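Local coordinates for protein 4-hydroxybutyrate CoA-transferase (Porphyromonas gingivalis, PDB 3EH7) that probably transfers coenzyme A between carboxylic acids such as acetate and 4-hydroxybutyrate, as a member of the acetyl-CoA hydrolase/transferase family, at residues Pro164-Asp169 / Val290-Val295; Gly238-Met243 / Lys268-Phe273; Leu127-Glu132 / Ile159-Pro164. One frame throughout, in Å; residues are numbered along the deposited sequence.

Contact 1. Residues Pro164-Asp169 / Val290-Val295; sequences PYVHGD and VELYPV
Val-166 holds CG1 anti to its backbone N (chi1 179°), and Leu-292 holds CG anti to its carbonyl carbon (chi1 -64°); the two side chains meet at a slant, CG1 of Val-166 lying 3.7 Å from the branch carbon CG of Leu-292. Both residues are buried, and Ile-284 of helix 278-284 also packs on Val-166. Beside them a hydrogen bond from Leu-292 N to His-167 O joins the backbones at 2.9 Å, nearly straight at 164°. The carbonyl of His-167 also receives the CA-H of Glu-291. Gly-168 passes with its CA 3.3 Å from Leu-292 O, and a beta carbon on this backbone would collide with that oxygen. Beyond the glycine, Asp-169 sets CB against CD2 of Tyr-293 (3.6 Å) and crosses the ring of Pro-294 at about a right angle, OD2 lying 3.7 Å from Pro-294 CD. Strand 167-168 is the outermost of the mixed sheet within this chain, next to 290-292. The phenol of Tyr-293 turns back to Glu-291, OH donating to OE1 from above the carboxylate plane, while OE2 forms a salt bridge with Lys-268; gripped at both oxygens, the carboxylate is probably fixed in its rotation.

Contact 2. Residues Gly238-Met243 / Lys268-Phe273; sequences GIHTEM and KMVATF
Ile-239 and His-240 run beside Met-269 and Val-270 in the neighbouring parallel strands 238-240 and 269-271, buried inside the large mixed sheet of the alpha/beta domain. Strand 238-240 lies between 215-217 and 269-271, and the chain passes from it to 269-271 by way of the short strand 243-244 and helix 246-253, a beta-alpha-beta crossover. The short strand axes run 4.9 Å apart at 17°. Val-270 uses both its N and its O toward the 238-243 segment: its N donates to Ile-239 O, reaching it from above the carbonyl plane, and its O accepts from Thr-241 N at 3.0 Å. At the strand start a water bridges Ile-239 N and Lys-268 O.

His-240 brings ND1 to 3.8 Å from CG1 of Val-270, while its NE2 is bonded to Val-298 O. Next along, CG2 of Thr-241 leans against CB of Ala-271. Where the strands give way to loops, Glu-242 O takes two donors, Thr-272 N from above the carbonyl plane and Phe-273 N at 3.2 Å, almost in line with the C=O bond. This double grip joins the two chains just past the strands. The Glu-242 side chain lies alongside Thr-272, both pointing the same way, with CG of Glu-242 3.8 Å from CG2 of Thr-272. Its carboxylate, bonded to Thr-338 and Asn-299, also places OE2 in the plane of the Phe-273 ring, 3.5 Å from CE1 at the edge.

Over a face of that ring sits Met-243, a selenomethionine. The Phe-273 chi1 of 80° puts CG between backbone N and carbonyl carbon, and the ring meets its partner in a CH-pi contact: CB of Met-243 stands 3.7 Å from the ring centroid, only 9° off the normal.

Contact 3. Residues Leu127-Glu132 / Ile159-Pro164; sequences LSMPDE and INRQMP
Leu-127 O is gripped from the neighbouring strand by Asn-160 N, which donates at 3.0 Å with a C=O...N angle of 172°, while the CA-H of Ile-159 approaches the same oxygen. CB of Met-163 also rests 3.6 Å from Leu-127 O, and its CG lies against Ser-128 N, packing the selenomethionine over the peptide that leaves strand 122-127. Leu-127 and Ile-159 form a parallel bridge, the end of adjacent strands in the six-stranded parallel sheet of the N-terminal domain.

Beyond this bridge a water lies between the chains: it accepts from Met-129 N at 3.0 Å and lies within bonding distance of the carbonyls of Asn-160 and Met-163. Asn-160 opens a type I turn to Met-163, closed by the bond from Met-163 N to Asn-160 O, and its OD1 accepts from Gln-162 N, an Asx turn. Its ND2 is held by Gln-126 and Tyr-185.

The apolar contacts gather around Ile-159. In Met-129, also a selenomethionine, chi2 of -71° folds SE back to 3.6 Å from CG2 of Ile-159, the two side chains crossing at about a right angle. The selenium also meets the methylene CD of Arg-161, again at 3.6 Å, while the guanidinium reaches Ala-183 O through NH2. Pro-130 sets CD 4.1 Å from CD1 of Ile-159. Ser-128 makes polar contacts instead: its CB lies 3.4 Å from Met-163 O, and its OG bonds to Met-129 O and to Ser-137.

The chemistry is that of a strand terminus: a backbone bond almost in line with its carbonyl, then a water and an Asx turn serving Met-129 N, Asn-160 OD1 and Gln-162 N, while Met-129 and Pro-130 pack on the buried Ile-159.

Overall arrangement
The three contacts trace a path from one sheet to the other. Contact 3 lies at the ends of two strands of the N-terminal parallel sheet, and its second segment runs through Pro-164, which it shares with contact 1, into the short strand 167-168. Their centres are 13 Å apart, and Tyr-165 CD2 packs 3.6 Å from Ser-128 OG. Contacts 1 and 2, their centres 9 Å apart, lie in the same mixed sheet, strands 290-292 and 269-271 being neighbours; probable hydrogen bonds join Glu-291 N to Met-269 O (3.0 Å) and Thr-272 OG1 to Tyr-293 O (2.7 Å). Contacts 2 and 3 do not touch, their centres about 21 Å apart, so contact 1 links the two.

Contact 1. Residues Pro164-Asp169 / Val290-Val295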
loop_
_atom_site.group_PDB
_atom_site.type_symbol
_atom_site.label_atom_id
_atom_site.label_comp_id
_atom_site.label_asym_id
_atom_site.label_seq_id
_atom_site.Cartn_x
_atom_site.Cartn_y
_atom_site.Cartn_z
ATOM N N PRO A 164 4.487 -13.862 -31.374
ATOM C CA PRO A 164 5.061 -15.121 -30.926
ATOM C C PRO A 164 4.111 -15.906 -30.031
ATOM O O PRO A 164 3.197 -15.334 -29.450
ATOM C CB PRO A 164 6.313 -14.691 -30.147
ATOM C CG PRO A 164 6.081 -13.291 -29.795
ATOM C CD PRO A 164 5.238 -12.702 -30.875
ATOM N N TYR A 165 4.322 -17.215 -29.971
ATOM C CA TYR A 165 3.552 -18.090 -29.084
ATOM C C TYR A 165 4.297 -18.105 -27.779
ATOM O O TYR A 165 5.434 -18.564 -27.724
ATOM C CB TYR A 165 3.441 -19.503 -29.662
ATOM C CG TYR A 165 2.635 -20.468 -28.795
ATOM C CD1 TYR A 165 3.254 -21.177 -27.760
ATOM C CD2 TYR A 165 1.274 -20.662 -29.004
ATOM C CE1 TYR A 165 2.553 -22.046 -26.971
ATOM C CE2 TYR A 165 0.553 -21.560 -28.218
ATOM C CZ TYR A 165 1.213 -22.237 -27.197
ATOM O OH TYR A 165 0.550 -23.122 -26.386
ATOM N N VAL A 166 3.698 -17.532 -26.745
ATOM C CA VAL A 166 4.374 -17.401 -25.450
ATOM C C VAL A 166 3.684 -18.252 -24.392
ATOM O O VAL A 166 2.444 -18.222 -24.231
ATOM C CB VAL A 166 4.459 -15.921 -24.997
ATOM C CG1 VAL A 166 5.140 -15.773 -23.610
ATOM C CG2 VAL A 166 5.211 -15.098 -26.068
ATOM N N HIS A 167 4.517 -18.966 -23.653
ATOM C CA HIS A 167 4.084 -19.878 -22.626
ATOM C C HIS A 167 3.562 -19.205 -21.374
ATOM O O HIS A 167 3.606 -17.974 -21.246
ATOM C CB HIS A 167 5.236 -20.822 -22.283
ATOM C CG HIS A 167 5.522 -21.806 -23.369
ATOM N ND1 HIS A 167 4.778 -22.944 -23.549
ATOM C CD2 HIS A 167 6.442 -21.796 -24.366
ATOM C CE1 HIS A 167 5.235 -23.606 -24.599
ATOM N NE2 HIS A 167 6.252 -22.936 -25.104
ATOM N N GLY A 168 3.072 -20.035 -20.455
ATOM C CA GLY A 168 2.463 -19.596 -19.192
ATOM C C GLY A 168 0.946 -19.696 -19.266
ATOM O O GLY A 168 0.411 -20.364 -20.147
ATOM N N ASP A 169 0.257 -19.033 -18.341
ATOM C CA ASP A 169 -1.217 -18.959 -18.348
ATOM C C ASP A 169 -1.622 -17.854 -19.316
ATOM O O ASP A 169 -1.988 -16.763 -18.925
ATOM C CB ASP A 169 -1.759 -18.695 -16.950
ATOM C CG ASP A 169 -3.275 -18.616 -16.915
ATOM O OD1 ASP A 169 -3.948 -19.230 -17.782
ATOM O OD2 ASP A 169 -3.792 -17.940 -15.999
ATOM N N VAL A 290 10.162 -19.079 -20.550
ATOM C CA VAL A 290 9.505 -17.788 -20.425
ATOM C C VAL A 290 8.031 -18.052 -20.211
ATOM O O VAL A 290 7.402 -18.735 -21.035
ATOM C CB VAL A 290 9.655 -16.918 -21.699
ATOM C CG1 VAL A 290 8.900 -15.584 -21.544
ATOM C CG2 VAL A 290 11.129 -16.675 -22.032
ATOM N N GLU A 291 7.486 -17.535 -19.101
ATOM C CA GLU A 291 6.100 -17.738 -18.785
ATOM C C GLU A 291 5.434 -16.411 -18.450
ATOM O O GLU A 291 5.881 -15.687 -17.546
ATOM C CB GLU A 291 5.949 -18.755 -17.631
ATOM C CG GLU A 291 6.301 -20.157 -18.061
ATOM C CD GLU A 291 6.172 -21.203 -16.955
ATOM O OE1 GLU A 291 5.938 -20.843 -15.778
ATOM O OE2 GLU A 291 6.380 -22.392 -17.271
ATOM N N LEU A 292 4.397 -16.070 -19.217
ATOM C CA LEU A 292 3.565 -14.930 -18.878
ATOM C C LEU A 292 2.313 -15.393 -18.167
ATOM O O LEU A 292 1.752 -16.450 -18.497
ATOM C CB LEU A 292 3.176 -14.095 -20.084
ATOM C CG LEU A 292 4.286 -13.382 -20.862
ATOM C CD1 LEU A 292 3.768 -12.157 -21.637
ATOM C CD2 LEU A 292 5.510 -13.050 -19.977
ATOM N N TYR A 293 1.900 -14.587 -17.181
ATOM C CA TYR A 293 0.633 -14.767 -16.464
ATOM C C TYR A 293 -0.078 -13.422 -16.408
ATOM O O TYR A 293 0.545 -12.362 -16.552
ATOM C CB TYR A 293 0.868 -15.257 -15.043
ATOM C CG TYR A 293 1.624 -16.549 -14.924
ATOM C CD1 TYR A 293 3.011 -16.576 -14.991
ATOM C CD2 TYR A 293 0.941 -17.758 -14.730
ATOM C CE1 TYR A 293 3.704 -17.770 -14.876
ATOM C CE2 TYR A 293 1.604 -18.945 -14.631
ATOM C CZ TYR A 293 2.985 -18.964 -14.684
ATOM O OH TYR A 293 3.645 -20.190 -14.593
ATOM N N PRO A 294 -1.394 -13.449 -16.180
ATOM C CA PRO A 294 -2.112 -12.200 -16.048
ATOM C C PRO A 294 -1.662 -11.383 -14.837
ATOM O O PRO A 294 -1.098 -11.907 -13.840
ATOM C CB PRO A 294 -3.588 -12.626 -15.959
ATOM C CG PRO A 294 -3.586 -14.077 -15.737
ATOM C CD PRO A 294 -2.284 -14.621 -16.191
ATOM N N VAL A 295 -1.896 -10.087 -14.939
ATOM C CA VAL A 295 -1.303 -9.159 -13.996
ATOM C C VAL A 295 -1.772 -9.385 -12.537
ATOM O O VAL A 295 -1.021 -9.086 -11.593
ATOM C CB VAL A 295 -1.484 -7.691 -14.458
ATOM C CG1 VAL A 295 -3.003 -7.259 -14.413
ATOM C CG2 VAL A 295 -0.563 -6.756 -13.623
#

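Contact 2. Residues Gly238-Met243 / Lys268-Phe273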
loop_
_atom_site.group_PDB
_atom_site.type_symbol
_atom_site.label_atom_id
_atom_site.label_comp_id
_atom_site.label_asym_id
_atom_site.label_seq_id
_atom_site.Cartn_x
_atom_site.Cartn_y
_atom_site.Cartn_z
ATOM N N GLY A 238 17.386 -14.384 -10.836
ATOM C CA GLY A 238 16.106 -14.817 -11.387
ATOM C C GLY A 238 15.242 -13.644 -11.769
ATOM O O GLY A 238 15.526 -12.493 -11.394
ATOM N N ILE A 239 14.181 -13.916 -12.519
ATOM C CA ILE A 239 13.258 -12.879 -12.963
ATOM C C ILE A 239 11.798 -13.132 -12.513
ATOM O O ILE A 239 11.201 -14.173 -12.805
ATOM C CB ILE A 239 13.289 -12.739 -14.501
ATOM C CG1 ILE A 239 14.645 -12.182 -14.969
ATOM C CG2 ILE A 239 12.126 -11.873 -14.999
ATOM C CD1 ILE A 239 14.898 -10.743 -14.550
ATOM N N HIS A 240 11.254 -12.155 -11.790
ATOM C CA HIS A 240 9.825 -12.062 -11.532
ATOM C C HIS A 240 9.492 -10.586 -11.593
ATOM O O HIS A 240 9.755 -9.801 -10.658
ATOM C CB HIS A 240 9.385 -12.709 -10.216
ATOM C CG HIS A 240 7.897 -12.656 -10.007
ATOM N ND1 HIS A 240 7.103 -13.783 -9.969
ATOM C CD2 HIS A 240 7.056 -11.606 -9.869
ATOM C CE1 HIS A 240 5.844 -13.427 -9.795
ATOM N NE2 HIS A 240 5.787 -12.110 -9.735
ATOM N N THR A 241 8.965 -10.221 -12.750
ATOM C CA THR A 241 8.966 -8.855 -13.193
ATOM C C THR A 241 7.647 -8.492 -13.871
ATOM O O THR A 241 6.884 -9.348 -14.303
ATOM C CB THR A 241 10.142 -8.637 -14.145
ATOM O OG1 THR A 241 10.349 -7.226 -14.342
ATOM C CG2 THR A 241 9.911 -9.395 -15.518
ATOM N N GLU A 242 7.356 -7.210 -13.935
ATOM C CA GLU A 242 6.187 -6.801 -14.681
ATOM C C GLU A 242 6.454 -7.045 -16.173
ATOM O O GLU A 242 5.621 -7.603 -16.911
ATOM C CB GLU A 242 5.843 -5.342 -14.423
ATOM C CG GLU A 242 4.445 -4.980 -14.950
ATOM C CD GLU A 242 4.063 -3.554 -14.619
ATOM O OE1 GLU A 242 3.903 -3.281 -13.414
ATOM O OE2 GLU A 242 3.942 -2.721 -15.553
HETATM N N MSE A 243 7.625 -6.615 -16.615
HETATM C CA MSE A 243 8.041 -6.859 -17.987
HETATM C C MSE A 243 9.548 -6.999 -18.049
HETATM O O MSE A 243 10.240 -6.595 -17.152
HETATM C CB MSE A 243 7.544 -5.734 -18.911
HETATM C CG MSE A 243 8.118 -4.375 -18.602
HETATM SE SE MSE A 243 9.789 -3.938 -19.506
HETATM C CE MSE A 243 9.181 -3.861 -21.362
ATOM N N LYS A 268 12.474 -20.201 -14.408
ATOM C CA LYS A 268 11.612 -19.521 -15.372
ATOM C C LYS A 268 11.727 -18.013 -15.255
ATOM O O LYS A 268 11.914 -17.503 -14.159
ATOM C CB LYS A 268 10.137 -19.906 -15.157
ATOM C CG LYS A 268 9.847 -21.424 -15.084
ATOM C CD LYS A 268 10.084 -22.130 -16.405
ATOM C CE LYS A 268 9.801 -23.635 -16.274
ATOM N NZ LYS A 268 8.431 -23.868 -15.732
HETATM N N MSE A 269 11.600 -17.312 -16.390
HETATM C CA MSE A 269 11.452 -15.864 -16.402
HETATM C C MSE A 269 9.953 -15.593 -16.417
HETATM O O MSE A 269 9.275 -15.928 -17.383
HETATM C CB MSE A 269 12.095 -15.247 -17.649
HETATM C CG MSE A 269 13.606 -15.500 -17.795
HETATM SE SE MSE A 269 14.081 -15.327 -19.675
HETATM C CE MSE A 269 14.082 -17.233 -20.085
ATOM N N VAL A 270 9.445 -15.002 -15.343
ATOM C CA VAL A 270 8.011 -14.753 -15.179
ATOM C C VAL A 270 7.767 -13.253 -15.325
ATOM O O VAL A 270 8.495 -12.436 -14.730
ATOM C CB VAL A 270 7.563 -15.255 -13.814
ATOM C CG1 VAL A 270 6.133 -14.815 -13.497
ATOM C CG2 VAL A 270 7.707 -16.772 -13.750
ATOM N N ALA A 271 6.774 -12.904 -16.132
ATOM C CA ALA A 271 6.435 -11.535 -16.466
ATOM C C ALA A 271 4.942 -11.490 -16.787
ATOM O O ALA A 271 4.297 -12.516 -16.837
ATOM C CB ALA A 271 7.282 -11.025 -17.678
ATOM N N THR A 272 4.402 -10.296 -17.017
ATOM C CA THR A 272 3.008 -10.153 -17.444
ATOM C C THR A 272 2.886 -9.561 -18.833
ATOM O O THR A 272 1.906 -9.826 -19.509
ATOM C CB THR A 272 2.141 -9.422 -16.376
ATOM O OG1 THR A 272 0.755 -9.691 -16.608
ATOM C CG2 THR A 272 2.391 -7.903 -16.310
ATOM N N PHE A 273 3.900 -8.813 -19.293
ATOM C CA PHE A 273 4.003 -8.367 -20.690
ATOM C C PHE A 273 5.482 -8.206 -21.072
ATOM O O PHE A 273 6.384 -8.215 -20.206
ATOM C CB PHE A 273 3.141 -7.106 -20.983
ATOM C CG PHE A 273 3.752 -5.778 -20.547
ATOM C CD1 PHE A 273 3.614 -5.325 -19.230
ATOM C CD2 PHE A 273 4.434 -4.978 -21.451
ATOM C CE1 PHE A 273 4.156 -4.101 -18.801
ATOM C CE2 PHE A 273 5.015 -3.731 -21.038
ATOM C CZ PHE A 273 4.857 -3.291 -19.716
HETATM O O HOH W 1 14.433 -16.400 -13.891
#

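Contact 3. Residues Leu127-Glu132 / Ile159-Pro164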
loop_
_atom_site.group_PDB
_atom_site.type_symbol
_atom_site.label_atom_id
_atom_site.label_comp_id
_atom_site.label_asym_id
_atom_site.label_seq_id
_atom_site.Cartn_x
_atom_site.Cartn_y
_atom_site.Cartn_z
ATOM N N LEU A 127 -3.153 -11.907 -31.028
ATOM C CA LEU A 127 -2.868 -13.290 -30.666
ATOM C C LEU A 127 -1.930 -13.969 -31.652
ATOM O O LEU A 127 -1.813 -13.566 -32.815
ATOM C CB LEU A 127 -4.172 -14.090 -30.593
ATOM C CG LEU A 127 -5.329 -13.597 -29.710
ATOM C CD1 LEU A 127 -6.627 -14.322 -30.122
ATOM C CD2 LEU A 127 -5.047 -13.787 -28.208
ATOM N N SER A 128 -1.285 -15.027 -31.182
ATOM C CA SER A 128 -0.520 -15.898 -32.043
ATOM C C SER A 128 -1.469 -16.809 -32.774
ATOM O O SER A 128 -2.638 -16.933 -32.416
ATOM C CB SER A 128 0.449 -16.759 -31.236
ATOM O OG SER A 128 -0.265 -17.772 -30.533
HETATM N N MSE A 129 -0.939 -17.473 -33.798
HETATM C CA MSE A 129 -1.679 -18.474 -34.548
HETATM C C MSE A 129 -2.146 -19.570 -33.587
HETATM O O MSE A 129 -1.438 -19.871 -32.657
HETATM C CB MSE A 129 -0.754 -19.098 -35.599
HETATM C CG MSE A 129 -0.459 -18.187 -36.747
HETATM SE SE MSE A 129 -2.030 -17.972 -37.863
HETATM C CE MSE A 129 -2.070 -19.680 -38.823
ATOM N N PRO A 130 -3.335 -20.162 -33.821
ATOM C CA PRO A 130 -3.777 -21.257 -32.977
ATOM C C PRO A 130 -2.903 -22.487 -33.116
ATOM O O PRO A 130 -2.403 -22.810 -34.207
ATOM C CB PRO A 130 -5.174 -21.575 -33.509
ATOM C CG PRO A 130 -5.103 -21.216 -34.914
ATOM C CD PRO A 130 -4.288 -19.938 -34.921
ATOM N N ASP A 131 -2.733 -23.172 -32.006
ATOM C CA ASP A 131 -2.092 -24.454 -32.023
ATOM C C ASP A 131 -3.102 -25.482 -32.547
ATOM O O ASP A 131 -4.209 -25.140 -32.994
ATOM C CB ASP A 131 -1.538 -24.798 -30.627
ATOM C CG ASP A 131 -2.633 -25.037 -29.594
ATOM O OD1 ASP A 131 -3.738 -25.487 -29.969
ATOM O OD2 ASP A 131 -2.374 -24.764 -28.410
ATOM N N GLU A 132 -2.694 -26.744 -32.503
ATOM C CA GLU A 132 -3.477 -27.859 -33.044
ATOM C C GLU A 132 -4.777 -28.086 -32.263
ATOM O O GLU A 132 -5.742 -28.613 -32.809
ATOM C CB GLU A 132 -2.645 -29.145 -32.987
ATOM C CG GLU A 132 -1.291 -29.051 -33.692
ATOM C CD GLU A 132 -0.736 -30.420 -34.083
ATOM O OE1 GLU A 132 -1.224 -31.441 -33.544
ATOM O OE2 GLU A 132 0.184 -30.482 -34.931
ATOM N N ILE A 159 -5.214 -12.168 -35.191
ATOM C CA ILE A 159 -4.222 -13.238 -35.252
ATOM C C ILE A 159 -3.085 -12.868 -36.211
ATOM O O ILE A 159 -3.232 -12.850 -37.432
ATOM C CB ILE A 159 -4.848 -14.602 -35.636
ATOM C CG1 ILE A 159 -5.943 -14.968 -34.637
ATOM C CG2 ILE A 159 -3.793 -15.682 -35.654
ATOM C CD1 ILE A 159 -6.430 -16.433 -34.750
ATOM N N ASN A 160 -1.940 -12.563 -35.622
ATOM C CA ASN A 160 -0.789 -12.112 -36.382
ATOM C C ASN A 160 0.232 -13.253 -36.522
ATOM O O ASN A 160 0.660 -13.874 -35.530
ATOM C CB ASN A 160 -0.203 -10.883 -35.678
ATOM C CG ASN A 160 1.007 -10.280 -36.387
ATOM O OD1 ASN A 160 1.436 -10.706 -37.473
ATOM N ND2 ASN A 160 1.578 -9.267 -35.740
ATOM N N ARG A 161 0.623 -13.521 -37.753
ATOM C CA ARG A 161 1.598 -14.589 -38.004
ATOM C C ARG A 161 2.897 -14.299 -37.263
ATOM O O ARG A 161 3.653 -15.219 -36.961
ATOM C CB ARG A 161 1.930 -14.754 -39.487
ATOM C CG ARG A 161 0.771 -14.782 -40.480
ATOM C CD ARG A 161 -0.368 -15.616 -40.056
ATOM N NE ARG A 161 -1.216 -16.008 -41.179
ATOM C CZ ARG A 161 -1.990 -15.194 -41.892
ATOM N NH1 ARG A 161 -2.692 -15.689 -42.902
ATOM N NH2 ARG A 161 -2.079 -13.894 -41.613
ATOM N N GLN A 162 3.149 -13.025 -36.974
ATOM C CA GLN A 162 4.395 -12.626 -36.336
ATOM C C GLN A 162 4.287 -12.428 -34.831
ATOM O O GLN A 162 5.293 -12.128 -34.196
ATOM C CB GLN A 162 4.961 -11.383 -37.031
ATOM C CG GLN A 162 5.267 -11.640 -38.493
ATOM C CD GLN A 162 6.111 -10.570 -39.127
ATOM O OE1 GLN A 162 7.074 -10.100 -38.520
ATOM N NE2 GLN A 162 5.762 -10.172 -40.365
HETATM N N MSE A 163 3.096 -12.595 -34.253
HETATM C CA MSE A 163 2.973 -12.580 -32.800
HETATM C C MSE A 163 3.479 -13.913 -32.252
HETATM O O MSE A 163 2.975 -14.987 -32.632
HETATM C CB MSE A 163 1.541 -12.374 -32.356
HETATM C CG MSE A 163 1.394 -12.438 -30.839
HETATM SE SE MSE A 163 2.173 -10.892 -29.966
HETATM C CE MSE A 163 0.525 -10.147 -29.297
ATOM N N PRO A 164 4.487 -13.862 -31.374
ATOM C CA PRO A 164 5.061 -15.121 -30.926
ATOM C C PRO A 164 4.111 -15.906 -30.031
ATOM O O PRO A 164 3.197 -15.334 -29.450
ATOM C CB PRO A 164 6.313 -14.691 -30.147
ATOM C CG PRO A 164 6.081 -13.291 -29.795
ATOM C CD PRO A 164 5.238 -12.702 -30.875
HETATM O O HOH W 2 1.753 -16.398 -34.634
#